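Local coordinates for Nrps/pks (Streptomyces albus, PDB 4OPE), which serves as a ketosynthase domain of the AT-less oxazolomycin assembly line and probably catalyses carbon-carbon bond formation on the growing polyketide chain, at residues Glu8-Gly13 and Leu262-Ser267; Ser71-Phe76 and Arg574-Ala579; Gln133-Glu138 and Ser207-Tyr212; Leu413-Ala418 and Leu433-Pro438. All blocks are in the same frame, centred on the assembly; numbering follows the deposited sequence. Where two conformers were deposited one is given.

Contact 1. Residues Glu8-Gly13 and Leu262-Ser267; sequences EIVIVG and LAVVRS
Val-10 and Val-264 meet where the CA atoms of the two strands come nearest, at an antiparallel non-hydrogen-bonded pair with 4.4 Å from CA to CA. Both valines rise from the same face of the sheet and cross obliquely, CG1 of Val-10 lying 4.1 Å from CG2 of Val-264. The other methyl of Val-264, CG1, stands anti to the backbone N (chi1 176°) and is a bump that the extended Glu-8 chain crosses obliquely, with OE1 of Glu-8 3.7 Å from it. The salt bridge from OE1 to Arg-251 probably offsets the cost of laying a carboxylate beside a methyl; the side chain is not well ordered.

On the face that carries Ile-9, Ile-11 and Val-265, Ile-11 acts as a forked wedge. Its CG1 branch crosses Val-265 at about a right angle, CG1 to CG2 4.0 Å, while its CG2 branch settles against Leu-262, CG2 to CB 4.1 Å. A beta-branched residue suits this place, since one branch serves each neighbour. From the loop just before strand 263-272, Leu-262 reaches along strand 9-17, its CD2 3.6 Å from the CA of Gly-13. Helix 178-192 packs on Ile-9 and Val-265, and helix 251-256 on Val-10 and Val-264.

Between the faces runs the backbone: Ile-11 N donates to Ala-263 O at 3.0 Å, almost straight at 172°, and Leu-262 N to Ile-11 O at 2.8 Å. In the thiolase fold this seam probably joins the first strands of the two halves. Its polarity lies mainly in peptide groups satisfied by one another, while aliphatic branches, covered by helices, keep most of it buried.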
loop_
_atom_site.group_PDB
_atom_site.type_symbol
_atom_site.label_atom_id
_atom_site.label_comp_id
_atom_site.label_asym_id
_atom_site.label_seq_id
_atom_site.Cartn_x
_atom_site.Cartn_y
_atom_site.Cartn_z
ATOM N N GLU A 8 -3.467 18.793 16.015
ATOM C CA GLU A 8 -3.938 18.581 14.687
ATOM C C GLU A 8 -2.730 18.232 13.833
ATOM O O GLU A 8 -1.591 18.546 14.185
ATOM C CB GLU A 8 -4.619 19.855 14.181
ATOM C CG GLU A 8 -5.500 20.569 15.215
ATOM C CD GLU A 8 -6.223 21.771 14.623
ATOM O OE1 GLU A 8 -5.541 22.808 14.411
ATOM O OE2 GLU A 8 -7.460 21.668 14.367
ATOM N N ILE A 9 -2.985 17.593 12.705
ATOM C CA ILE A 9 -1.978 17.431 11.727
ATOM C C ILE A 9 -2.091 18.577 10.767
ATOM O O ILE A 9 -3.204 18.976 10.445
ATOM C CB ILE A 9 -2.214 16.182 10.929
ATOM C CG1 ILE A 9 -2.270 14.976 11.856
ATOM C CG2 ILE A 9 -1.114 16.015 9.896
ATOM C CD1 ILE A 9 -1.055 14.833 12.715
ATOM N N VAL A 10 -0.945 19.080 10.287
ATOM C CA VAL A 10 -0.898 20.121 9.270
ATOM C C VAL A 10 0.057 19.767 8.151
ATOM O O VAL A 10 0.923 18.916 8.304
ATOM C CB VAL A 10 -0.436 21.457 9.844
ATOM C CG1 VAL A 10 -1.400 21.929 10.937
ATOM C CG2 VAL A 10 0.995 21.365 10.379
ATOM N N ILE A 11 -0.147 20.416 7.017
ATOM C CA ILE A 11 0.681 20.256 5.873
ATOM C C ILE A 11 1.625 21.454 5.843
ATOM O O ILE A 11 1.202 22.608 5.808
ATOM C CB ILE A 11 -0.144 20.295 4.569
ATOM C CG1 ILE A 11 -1.016 19.054 4.430
ATOM C CG2 ILE A 11 0.756 20.440 3.320
ATOM C CD1 ILE A 11 -1.955 19.143 3.245
ATOM N N VAL A 12 2.908 21.182 5.764
ATOM C CA VAL A 12 3.865 22.256 5.779
ATOM C C VAL A 12 4.696 22.349 4.527
ATOM O O VAL A 12 5.617 23.097 4.495
ATOM C CB VAL A 12 4.820 22.117 6.963
ATOM C CG1 VAL A 12 4.041 22.013 8.253
ATOM C CG2 VAL A 12 5.753 20.917 6.782
ATOM N N GLY A 13 4.411 21.574 3.506
ATOM C CA GLY A 13 5.088 21.794 2.207
ATOM C C GLY A 13 4.438 20.935 1.156
ATOM O O GLY A 13 3.816 19.961 1.471
ATOM N N LEU A 262 0.497 25.264 5.383
ATOM C CA LEU A 262 -0.300 25.406 4.166
ATOM C C LEU A 262 -1.767 25.118 4.360
ATOM O O LEU A 262 -2.610 25.588 3.581
ATOM C CB LEU A 262 0.235 24.456 3.099
ATOM C CG LEU A 262 1.350 25.002 2.195
ATOM C CD1 LEU A 262 2.244 25.948 2.937
ATOM C CD2 LEU A 262 2.204 23.917 1.615
ATOM N N ALA A 263 -2.075 24.304 5.366
ATOM C CA ALA A 263 -3.439 23.874 5.615
ATOM C C ALA A 263 -3.454 22.971 6.834
ATOM O O ALA A 263 -2.493 22.259 7.133
ATOM C CB ALA A 263 -3.995 23.120 4.411
ATOM N N VAL A 264 -4.569 23.003 7.530
ATOM C CA VAL A 264 -4.806 22.100 8.621
ATOM C C VAL A 264 -5.649 20.988 8.069
ATOM O O VAL A 264 -6.703 21.246 7.442
ATOM C CB VAL A 264 -5.631 22.793 9.721
ATOM C CG1 VAL A 264 -5.981 21.820 10.828
ATOM C CG2 VAL A 264 -4.875 23.991 10.249
ATOM N N VAL A 265 -5.216 19.759 8.331
ATOM C CA VAL A 265 -5.963 18.598 7.945
ATOM C C VAL A 265 -7.025 18.290 8.985
ATOM O O VAL A 265 -6.756 17.610 9.960
ATOM C CB VAL A 265 -5.027 17.422 7.797
ATOM C CG1 VAL A 265 -5.810 16.140 7.433
ATOM C CG2 VAL A 265 -4.009 17.769 6.706
ATOM N N ARG A 266 -8.229 18.806 8.773
ATOM C CA ARG A 266 -9.298 18.647 9.750
ATOM C C ARG A 266 -9.739 17.191 9.926
ATOM O O ARG A 266 -9.945 16.745 11.038
ATOM C CB ARG A 266 -10.487 19.553 9.396
ATOM C CG ARG A 266 -10.225 21.064 9.650
ATOM C CD ARG A 266 -10.589 21.536 11.061
ATOM N NE ARG A 266 -12.044 21.467 11.315
ATOM C CZ ARG A 266 -12.949 22.381 10.926
ATOM N NH1 ARG A 266 -12.569 23.481 10.280
ATOM N NH2 ARG A 266 -14.247 22.211 11.194
ATOM N N SER A 267 -9.869 16.461 8.828
ATOM C CA SER A 267 -10.193 15.044 8.859
ATOM C C SER A 267 -9.826 14.302 7.551
ATOM O O SER A 267 -9.654 14.906 6.470
ATOM C CB SER A 267 -11.688 14.836 9.147
ATOM O OG SER A 267 -12.499 15.068 7.994
#

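Contact 2. Residues Ser71-Phe76 and Arg574-Ala579; sequences SDVASF and RCWLPA
Ala-74 sits at the centre of the contact, and its small methyl suits the place because it has neighbours in two directions. CB of Ala-74 lies 3.7 Å from NH2 of Arg-574 and 3.8 Å from CE3 of Trp-576, both at oblique approaches. The carbonyl of the same residue takes the one hydrogen bond between the segments, from Cys-575 N to Ala-74 O at 3.0 Å, with the donor well above the carbonyl plane. Beyond this pair, CG2 of Val-73 lies alongside the indole, 4.2 Å from CZ3 of Trp-576, and CB of Phe-76 meets SG of Cys-575 at 3.9 Å.

The second shell sets these groups in place. CB of Trp-576 lies 3.4 Å above the guanidinium plane of Arg-574, toward the rim; with CG anti to the backbone N (chi1 -153°) the indole is carried to Ala-74 and Val-73. Within 71-76, the two carboxylate oxygens of Asp-72 brace the loop: OD2 accepts from Ser-75 OG through its syn lone pair, and OD1 takes a weak bond from Ala-74 N. Tyr-132 packs edge-to-face with the Trp-576 ring. An alanine here in place of Trp-576 would remove the indole, and would probably loosen the packing over Ala-74, Val-73 and Tyr-132.

Ser-75 and Arg-574 form an antiparallel non-hydrogen-bonded pair in the two-stranded sheet of 75-76 and 573-574. The C-terminal tail is thus laid back on the ketosynthase body, consistent with the linkers that follow such domains in modular synthases. Helix 85-90 packs against Cys-575 and Phe-76, and helix 93-108 lies against Val-73, Phe-76 and Trp-576.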
loop_
_atom_site.group_PDB
_atom_site.type_symbol
_atom_site.label_atom_id
_atom_site.label_comp_id
_atom_site.label_asym_id
_atom_site.label_seq_id
_atom_site.Cartn_x
_atom_site.Cartn_y
_atom_site.Cartn_z
ATOM N N SER A 71 6.279 16.737 -19.178
ATOM C CA SER A 71 7.143 17.235 -20.254
ATOM C C SER A 71 8.295 16.280 -20.592
ATOM O O SER A 71 8.698 16.174 -21.769
ATOM C CB SER A 71 7.664 18.655 -19.953
ATOM O OG SER A 71 8.729 18.620 -19.030
ATOM N N ASP A 72 8.818 15.582 -19.588
ATOM C CA ASP A 72 9.900 14.664 -19.848
ATOM C C ASP A 72 10.116 13.668 -18.733
ATOM O O ASP A 72 10.656 14.035 -17.698
ATOM C CB ASP A 72 11.170 15.458 -20.052
ATOM C CG ASP A 72 12.412 14.572 -20.191
ATOM O OD1 ASP A 72 12.378 13.453 -20.820
ATOM O OD2 ASP A 72 13.446 15.052 -19.666
ATOM N N VAL A 73 9.782 12.399 -18.982
ATOM C CA VAL A 73 9.810 11.363 -17.948
ATOM C C VAL A 73 11.058 10.496 -17.957
ATOM O O VAL A 73 11.297 9.767 -17.016
ATOM C CB VAL A 73 8.598 10.410 -18.024
ATOM C CG1 VAL A 73 7.339 11.086 -17.554
ATOM C CG2 VAL A 73 8.409 9.896 -19.434
ATOM N N ALA A 74 11.855 10.553 -19.009
ATOM C CA ALA A 74 13.106 9.770 -19.063
ATOM C C ALA A 74 14.218 10.363 -18.221
ATOM O O ALA A 74 15.088 9.653 -17.779
ATOM C CB ALA A 74 13.581 9.648 -20.485
ATOM N N SER A 75 14.165 11.659 -17.984
ATOM C CA SER A 75 15.254 12.361 -17.323
ATOM C C SER A 75 15.386 12.118 -15.846
ATOM O O SER A 75 14.427 12.125 -15.105
ATOM C CB SER A 75 15.145 13.858 -17.566
ATOM O OG SER A 75 15.444 14.071 -18.928
ATOM N N PHE A 76 16.627 11.906 -15.461
ATOM C CA PHE A 76 16.998 11.619 -14.114
ATOM C C PHE A 76 18.439 12.107 -13.889
ATOM O O PHE A 76 19.199 12.286 -14.867
ATOM C CB PHE A 76 16.904 10.113 -13.870
ATOM C CG PHE A 76 16.986 9.728 -12.428
ATOM C CD1 PHE A 76 16.302 10.443 -11.461
ATOM C CD2 PHE A 76 17.771 8.690 -12.046
ATOM C CE1 PHE A 76 16.391 10.100 -10.125
ATOM C CE2 PHE A 76 17.857 8.308 -10.713
ATOM C CZ PHE A 76 17.142 9.003 -9.745
ATOM N N ARG A 574 19.119 11.257 -19.798
ATOM C CA ARG A 574 18.183 10.294 -20.334
ATOM C C ARG A 574 18.456 8.929 -19.694
ATOM O O ARG A 574 19.581 8.461 -19.665
ATOM C CB ARG A 574 18.325 10.269 -21.846
ATOM C CG ARG A 574 17.553 9.166 -22.512
ATOM C CD ARG A 574 17.216 9.451 -23.978
ATOM N NE ARG A 574 16.321 8.404 -24.449
ATOM C CZ ARG A 574 14.999 8.485 -24.465
ATOM N NH1 ARG A 574 14.298 7.445 -24.885
ATOM N NH2 ARG A 574 14.371 9.588 -24.062
ATOM N N CYS A 575 17.433 8.326 -19.118
ATOM C CA CYS A 575 17.515 6.958 -18.611
ATOM C C CYS A 575 16.256 6.229 -19.069
ATOM O O CYS A 575 15.171 6.297 -18.458
ATOM C CB CYS A 575 17.650 6.917 -17.079
ATOM S SG CYS A 575 18.975 7.976 -16.435
ATOM N N TRP A 576 16.390 5.592 -20.220
ATOM C CA TRP A 576 15.286 4.867 -20.810
ATOM C C TRP A 576 15.908 3.628 -21.375
ATOM O O TRP A 576 16.969 3.709 -21.988
ATOM C CB TRP A 576 14.583 5.696 -21.881
ATOM C CG TRP A 576 13.114 5.333 -22.071
ATOM C CD1 TRP A 576 12.574 4.676 -23.125
ATOM C CD2 TRP A 576 12.017 5.617 -21.177
ATOM N NE1 TRP A 576 11.220 4.548 -22.970
ATOM C CE2 TRP A 576 10.845 5.106 -21.782
ATOM C CE3 TRP A 576 11.912 6.253 -19.934
ATOM C CZ2 TRP A 576 9.583 5.215 -21.201
ATOM C CZ3 TRP A 576 10.640 6.355 -19.342
ATOM C CH2 TRP A 576 9.495 5.838 -19.985
ATOM N N LEU A 577 15.293 2.478 -21.120
ATOM C CA LEU A 577 15.869 1.245 -21.596
ATOM C C LEU A 577 16.012 1.408 -23.114
ATOM O O LEU A 577 15.217 2.103 -23.738
ATOM C CB LEU A 577 14.998 0.050 -21.218
ATOM C CG LEU A 577 15.667 -1.323 -21.346
ATOM C CD1 LEU A 577 16.677 -1.589 -20.234
ATOM C CD2 LEU A 577 14.630 -2.430 -21.372
ATOM N N PRO A 578 17.084 0.869 -23.705
ATOM C CA PRO A 578 17.175 0.971 -25.172
ATOM C C PRO A 578 16.162 0.094 -25.864
ATOM O O PRO A 578 15.644 0.468 -26.925
ATOM C CB PRO A 578 18.580 0.489 -25.456
ATOM C CG PRO A 578 19.335 0.903 -24.229
ATOM C CD PRO A 578 18.394 0.549 -23.110
ATOM N N ALA A 579 15.862 -1.048 -25.238
ATOM C CA ALA A 579 14.811 -1.961 -25.724
ATOM C C ALA A 579 13.390 -1.339 -25.770
ATOM O O ALA A 579 12.518 -1.823 -26.510
ATOM C CB ALA A 579 14.804 -3.221 -24.895
#

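Contact 3. Residues Gln133-Glu138 and Ser207-Tyr212; sequences QLYGVE and SHPLKY
A side-chain capping bond from His-208 supports the turn leading into helix 210-217, and the imidazole that makes it is also the surface on which Leu-134 and Tyr-135 rest. ND1 of His-208 accepts from the N-H of Leu-210 at 3.0 Å, 164° at the hydrogen, with the donor nearly in the ring plane. This leaves ND1 as the acceptor, so a neutral ring would probably carry its proton on NE2. Pro-209 suits the position between them, as the first turn of a helix has no use for its missing N-H.

With the ring so fixed, Leu-134 drops a methyl onto it in a CH-pi contact: CD1 stands 3.5 Å from the imidazole centroid, only 3° off the normal. The same methyl continues to Leu-210, 3.8 Å from CG. Tyr-135 runs antiparallel to the His-208 side chain, and CD2 of His-208 lies over one face of its ring, toward the rim, 3.3 Å from CE1 of Tyr-135; the planes are tilted by 37°. The phenol then ends on a buried carbonyl, its OH donating to Ser-207 O at 2.6 Å, in the carbonyl plane and on a lone pair.

A type II turn from Leu-134 to Val-137, with Gly-136 at positive phi, leads into helix 137-141. Leu-134 also packs on Leu-134 of the second subunit, and Leu-210 on Ala-147 of that subunit, so the capped turn lies at the homodimer interface, the form of assembly typical of thiolase-fold ketosynthases.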
loop_
_atom_site.group_PDB
_atom_site.type_symbol
_atom_site.label_atom_id
_atom_site.label_comp_id
_atom_site.label_asym_id
_atom_site.label_seq_id
_atom_site.Cartn_x
_atom_site.Cartn_y
_atom_site.Cartn_z
ATOM N N GLN A 133 7.959 -2.152 -16.146
ATOM C CA GLN A 133 8.479 -3.516 -16.088
ATOM C C GLN A 133 8.120 -4.377 -17.286
ATOM O O GLN A 133 8.719 -5.417 -17.470
ATOM C CB GLN A 133 8.038 -4.224 -14.813
ATOM C CG GLN A 133 6.691 -4.880 -14.915
ATOM C CD GLN A 133 6.140 -5.247 -13.558
ATOM O OE1 GLN A 133 6.671 -6.130 -12.853
ATOM N NE2 GLN A 133 5.031 -4.601 -13.193
ATOM N N LEU A 134 7.140 -3.978 -18.090
ATOM C CA LEU A 134 6.839 -4.731 -19.317
ATOM C C LEU A 134 7.955 -4.662 -20.339
ATOM O O LEU A 134 8.144 -5.588 -21.090
ATOM C CB LEU A 134 5.609 -4.208 -20.005
ATOM C CG LEU A 134 4.322 -4.135 -19.187
ATOM C CD1 LEU A 134 3.245 -3.611 -20.152
ATOM C CD2 LEU A 134 3.919 -5.433 -18.473
ATOM N N TYR A 135 8.654 -3.540 -20.412
ATOM C CA TYR A 135 9.779 -3.429 -21.321
ATOM C C TYR A 135 10.933 -4.377 -20.980
ATOM O O TYR A 135 11.286 -4.591 -19.798
ATOM C CB TYR A 135 10.341 -2.017 -21.356
ATOM C CG TYR A 135 9.405 -0.990 -21.926
ATOM C CD1 TYR A 135 8.845 -1.166 -23.181
ATOM C CD2 TYR A 135 9.086 0.183 -21.198
ATOM C CE1 TYR A 135 7.997 -0.221 -23.723
ATOM C CE2 TYR A 135 8.220 1.132 -21.722
ATOM C CZ TYR A 135 7.676 0.932 -22.989
ATOM O OH TYR A 135 6.826 1.879 -23.546
ATOM N N GLY A 136 11.533 -4.914 -22.055
ATOM C CA GLY A 136 12.749 -5.720 -21.950
ATOM C C GLY A 136 12.538 -7.118 -21.401
ATOM O O GLY A 136 13.509 -7.785 -21.050
ATOM N N VAL A 137 11.288 -7.574 -21.356
ATOM C CA VAL A 137 11.013 -8.928 -20.870
ATOM C C VAL A 137 11.517 -10.053 -21.808
ATOM O O VAL A 137 11.999 -11.057 -21.324
ATOM C CB VAL A 137 9.521 -9.166 -20.557
ATOM C CG1 VAL A 137 9.336 -10.585 -20.025
ATOM C CG2 VAL A 137 9.020 -8.153 -19.537
ATOM N N GLU A 138 11.385 -9.882 -23.119
ATOM C CA GLU A 138 11.894 -10.855 -24.095
ATOM C C GLU A 138 13.426 -11.037 -23.969
ATOM O O GLU A 138 13.939 -12.145 -23.758
ATOM C CB GLU A 138 11.512 -10.396 -25.515
ATOM C CG GLU A 138 11.120 -11.510 -26.481
ATOM C CD GLU A 138 10.173 -12.551 -25.864
ATOM O OE1 GLU A 138 10.589 -13.744 -25.771
ATOM O OE2 GLU A 138 9.034 -12.180 -25.446
ATOM N N SER A 207 4.019 5.102 -19.192
ATOM C CA SER A 207 5.245 4.691 -19.839
ATOM C C SER A 207 5.020 3.738 -21.004
ATOM O O SER A 207 5.878 3.642 -21.855
ATOM C CB SER A 207 6.122 3.966 -18.821
ATOM O OG SER A 207 5.478 2.755 -18.449
ATOM N N HIS A 208 3.896 3.024 -21.020
ATOM C CA HIS A 208 3.704 1.958 -21.964
ATOM C C HIS A 208 2.321 2.021 -22.600
ATOM O O HIS A 208 1.345 2.301 -21.923
ATOM C CB HIS A 208 3.873 0.660 -21.211
ATOM C CG HIS A 208 4.151 -0.529 -22.073
ATOM N ND1 HIS A 208 3.183 -1.122 -22.838
ATOM C CD2 HIS A 208 5.263 -1.276 -22.235
ATOM C CE1 HIS A 208 3.683 -2.173 -23.458
ATOM N NE2 HIS A 208 4.946 -2.293 -23.101
ATOM N N PRO A 209 2.237 1.769 -23.908
ATOM C CA PRO A 209 0.977 1.779 -24.654
ATOM C C PRO A 209 -0.069 0.733 -24.245
ATOM O O PRO A 209 -1.234 0.894 -24.540
ATOM C CB PRO A 209 1.433 1.519 -26.101
ATOM C CG PRO A 209 2.781 0.879 -26.000
ATOM C CD PRO A 209 3.394 1.538 -24.802
ATOM N N LEU A 210 0.343 -0.348 -23.606
ATOM C CA LEU A 210 -0.571 -1.374 -23.066
ATOM C C LEU A 210 -1.710 -0.769 -22.283
ATOM O O LEU A 210 -2.849 -1.177 -22.459
ATOM C CB LEU A 210 0.222 -2.330 -22.192
ATOM C CG LEU A 210 -0.245 -3.707 -21.665
ATOM C CD1 LEU A 210 -1.217 -3.587 -20.513
ATOM C CD2 LEU A 210 -0.839 -4.534 -22.770
ATOM N N LYS A 211 -1.425 0.239 -21.431
ATOM C CA LYS A 211 -2.483 0.883 -20.623
ATOM C C LYS A 211 -3.629 1.411 -21.491
ATOM O O LYS A 211 -4.796 1.363 -21.110
ATOM C CB LYS A 211 -1.943 2.048 -19.800
ATOM C CG LYS A 211 -3.042 2.719 -18.955
ATOM C CD LYS A 211 -2.541 3.617 -17.839
ATOM C CE LYS A 211 -2.120 4.978 -18.363
ATOM N NZ LYS A 211 -1.309 5.731 -17.354
ATOM N N TYR A 212 -3.281 1.944 -22.651
ATOM C CA TYR A 212 -4.283 2.540 -23.519
ATOM C C TYR A 212 -5.122 1.447 -24.145
ATOM O O TYR A 212 -6.295 1.662 -24.345
ATOM C CB TYR A 212 -3.640 3.479 -24.551
ATOM C CG TYR A 212 -3.460 4.908 -24.035
ATOM C CD1 TYR A 212 -2.490 5.246 -23.062
ATOM C CD2 TYR A 212 -4.272 5.904 -24.483
ATOM C CE1 TYR A 212 -2.361 6.558 -22.597
ATOM C CE2 TYR A 212 -4.159 7.204 -24.023
ATOM C CZ TYR A 212 -3.210 7.545 -23.091
ATOM O OH TYR A 212 -3.165 8.878 -22.710
#

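Contact 4. Residues Leu413-Ala418 and Leu433-Pro438; sequences LPRTAA and LEESVP
Glu-435 leaves the backbone with CG anti to its own N (chi1 177°) and runs out extended beside Arg-415. Its CB passes 3.4 Å from Arg-415 O, the carbonyl that also accepts from Glu-435 N at 2.8 Å. At the tip, OE1 takes the backbone N-H of Arg-415, just before strand 416-422, at 2.9 Å through its anti lone pair, 162° at the hydrogen. CB and CG of Arg-415 both lie close to this oxygen, and NH1 adds a weak bond. OE2 completes the salt bridge, 2.9 Å from Arg-415 NH1, the guanidinium and carboxylate planes lying 67° apart.

This grip closes the open end of the beta hairpin formed by strands 416-422 and 427-434. Deeper in, Ala-417 and Leu-433 are a hydrogen-bonded antiparallel pair, with Leu-433 N giving to Ala-417 O at 2.7 Å.

An alanine in place of Glu-435 would remove both carboxylate oxygens, and is likely to leave the Arg-415 amide without this acceptor and its guanidinium less well positioned. Arg-415 is also held by Trp-402, whose carbonyl accepts from NE and whose ring makes a cation-pi contact. Just before strand 416-422 begins, Pro-414 lays CB alongside CG of Glu-434, 3.9 Å apart, while the Glu-434 carboxylate reaches on to Arg-266.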
loop_
_atom_site.group_PDB
_atom_site.type_symbol
_atom_site.label_atom_id
_atom_site.label_comp_id
_atom_site.label_asym_id
_atom_site.label_seq_id
_atom_site.Cartn_x
_atom_site.Cartn_y
_atom_site.Cartn_z
ATOM N N LEU A 413 -13.973 33.877 8.461
ATOM C CA LEU A 413 -13.509 32.544 8.889
ATOM C C LEU A 413 -12.484 31.961 7.963
ATOM O O LEU A 413 -12.485 32.277 6.777
ATOM C CB LEU A 413 -14.669 31.551 8.929
ATOM C CG LEU A 413 -15.760 31.989 9.905
ATOM C CD1 LEU A 413 -16.936 31.008 9.877
ATOM C CD2 LEU A 413 -15.136 32.136 11.291
ATOM N N PRO A 414 -11.613 31.090 8.502
ATOM C CA PRO A 414 -10.672 30.373 7.659
ATOM C C PRO A 414 -11.423 29.532 6.629
ATOM O O PRO A 414 -12.379 28.817 6.930
ATOM C CB PRO A 414 -9.919 29.490 8.646
ATOM C CG PRO A 414 -10.004 30.226 9.952
ATOM C CD PRO A 414 -11.411 30.759 9.927
ATOM N N ARG A 415 -10.993 29.678 5.399
ATOM C CA ARG A 415 -11.542 28.964 4.323
ATOM C C ARG A 415 -11.400 27.479 4.545
ATOM O O ARG A 415 -10.405 27.055 5.177
ATOM C CB ARG A 415 -10.807 29.371 3.083
ATOM C CG ARG A 415 -11.123 30.793 2.692
ATOM C CD ARG A 415 -10.327 31.119 1.461
ATOM N NE ARG A 415 -10.451 32.516 1.137
ATOM C CZ ARG A 415 -9.892 33.514 1.820
ATOM N NH1 ARG A 415 -9.128 33.271 2.875
ATOM N NH2 ARG A 415 -10.096 34.756 1.434
ATOM N N THR A 416 -12.395 26.706 4.058
ATOM C CA THR A 416 -12.353 25.235 4.144
ATOM C C THR A 416 -12.620 24.572 2.785
ATOM O O THR A 416 -13.268 25.140 1.900
ATOM C CB THR A 416 -13.369 24.647 5.145
ATOM O OG1 THR A 416 -14.678 24.988 4.714
ATOM C CG2 THR A 416 -13.181 25.205 6.518
ATOM N N ALA A 417 -12.096 23.371 2.624
ATOM C CA ALA A 417 -12.328 22.659 1.422
ATOM C C ALA A 417 -12.344 21.184 1.698
ATOM O O ALA A 417 -11.770 20.681 2.682
ATOM C CB ALA A 417 -11.275 22.985 0.394
ATOM N N ALA A 418 -13.033 20.498 0.807
ATOM C CA ALA A 418 -13.166 19.084 0.909
ATOM C C ALA A 418 -12.808 18.491 -0.432
ATOM O O ALA A 418 -13.145 19.048 -1.460
ATOM C CB ALA A 418 -14.601 18.751 1.288
ATOM N N LEU A 433 -9.847 20.006 4.490
ATOM C CA LEU A 433 -8.761 20.916 4.843
ATOM C C LEU A 433 -9.235 22.302 5.285
ATOM O O LEU A 433 -10.327 22.765 4.940
ATOM C CB LEU A 433 -7.824 21.084 3.665
ATOM C CG LEU A 433 -7.218 19.790 3.148
ATOM C CD1 LEU A 433 -6.269 20.091 2.014
ATOM C CD2 LEU A 433 -6.448 19.039 4.213
ATOM N N GLU A 434 -8.407 22.972 6.071
ATOM C CA GLU A 434 -8.713 24.318 6.506
ATOM C C GLU A 434 -7.484 25.148 6.289
ATOM O O GLU A 434 -6.372 24.737 6.611
ATOM C CB GLU A 434 -9.120 24.314 7.977
ATOM C CG GLU A 434 -9.637 25.634 8.517
ATOM C CD GLU A 434 -10.018 25.565 9.999
ATOM O OE1 GLU A 434 -11.025 26.191 10.390
ATOM O OE2 GLU A 434 -9.330 24.885 10.787
ATOM N N GLU A 435 -7.707 26.318 5.713
ATOM C CA GLU A 435 -6.701 27.354 5.539
ATOM C C GLU A 435 -6.093 27.707 6.878
ATOM O O GLU A 435 -6.780 27.605 7.886
ATOM C CB GLU A 435 -7.398 28.578 4.978
ATOM C CG GLU A 435 -6.537 29.798 4.789
ATOM C CD GLU A 435 -7.346 31.022 4.395
ATOM O OE1 GLU A 435 -8.574 31.048 4.674
ATOM O OE2 GLU A 435 -6.735 31.982 3.828
ATOM N N SER A 436 -4.817 28.116 6.894
ATOM C CA SER A 436 -4.122 28.514 8.111
ATOM C C SER A 436 -3.879 30.017 8.163
ATOM O O SER A 436 -3.345 30.596 7.198
ATOM C CB SER A 436 -2.765 27.856 8.148
ATOM O OG SER A 436 -1.873 28.546 7.275
ATOM N N VAL A 437 -4.225 30.637 9.282
ATOM C CA VAL A 437 -3.949 32.050 9.446
ATOM C C VAL A 437 -2.515 32.212 9.959
ATOM O O VAL A 437 -2.167 31.737 11.031
ATOM C CB VAL A 437 -5.007 32.751 10.327
ATOM C CG1 VAL A 437 -6.391 32.563 9.687
ATOM C CG2 VAL A 437 -4.983 32.241 11.772
ATOM N N PRO A 438 -1.667 32.864 9.174
ATOM C CA PRO A 438 -0.270 32.928 9.612
ATOM C C PRO A 438 -0.082 33.572 11.007
ATOM O O PRO A 438 -0.806 34.486 11.378
ATOM C CB PRO A 438 0.416 33.743 8.496
ATOM C CG PRO A 438 -0.574 33.785 7.337
ATOM C CD PRO A 438 -1.929 33.690 7.978
#

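From the N terminus the chain lays down 8-13, then 71-76, then 133-138, before any of these finds its partner. Contact 3 closes first, at 207-212, nested inside the still open loops of contacts 1 and 2. The return of 262-267 closes contact 1, which crosses contact 2. Contact 4 then forms as a hairpin, with only fourteen residues between its segments, and 574-579 shuts contact 2 around contacts 3 and 4. Contacts 1 and 4 share the large sheet, strand 427-434 lying next to 263-272. On the opposite side of the chain's centre, contacts 2 and 3 touch through Trp-576 and Leu-577, joining the C-terminal tail to the dimer face.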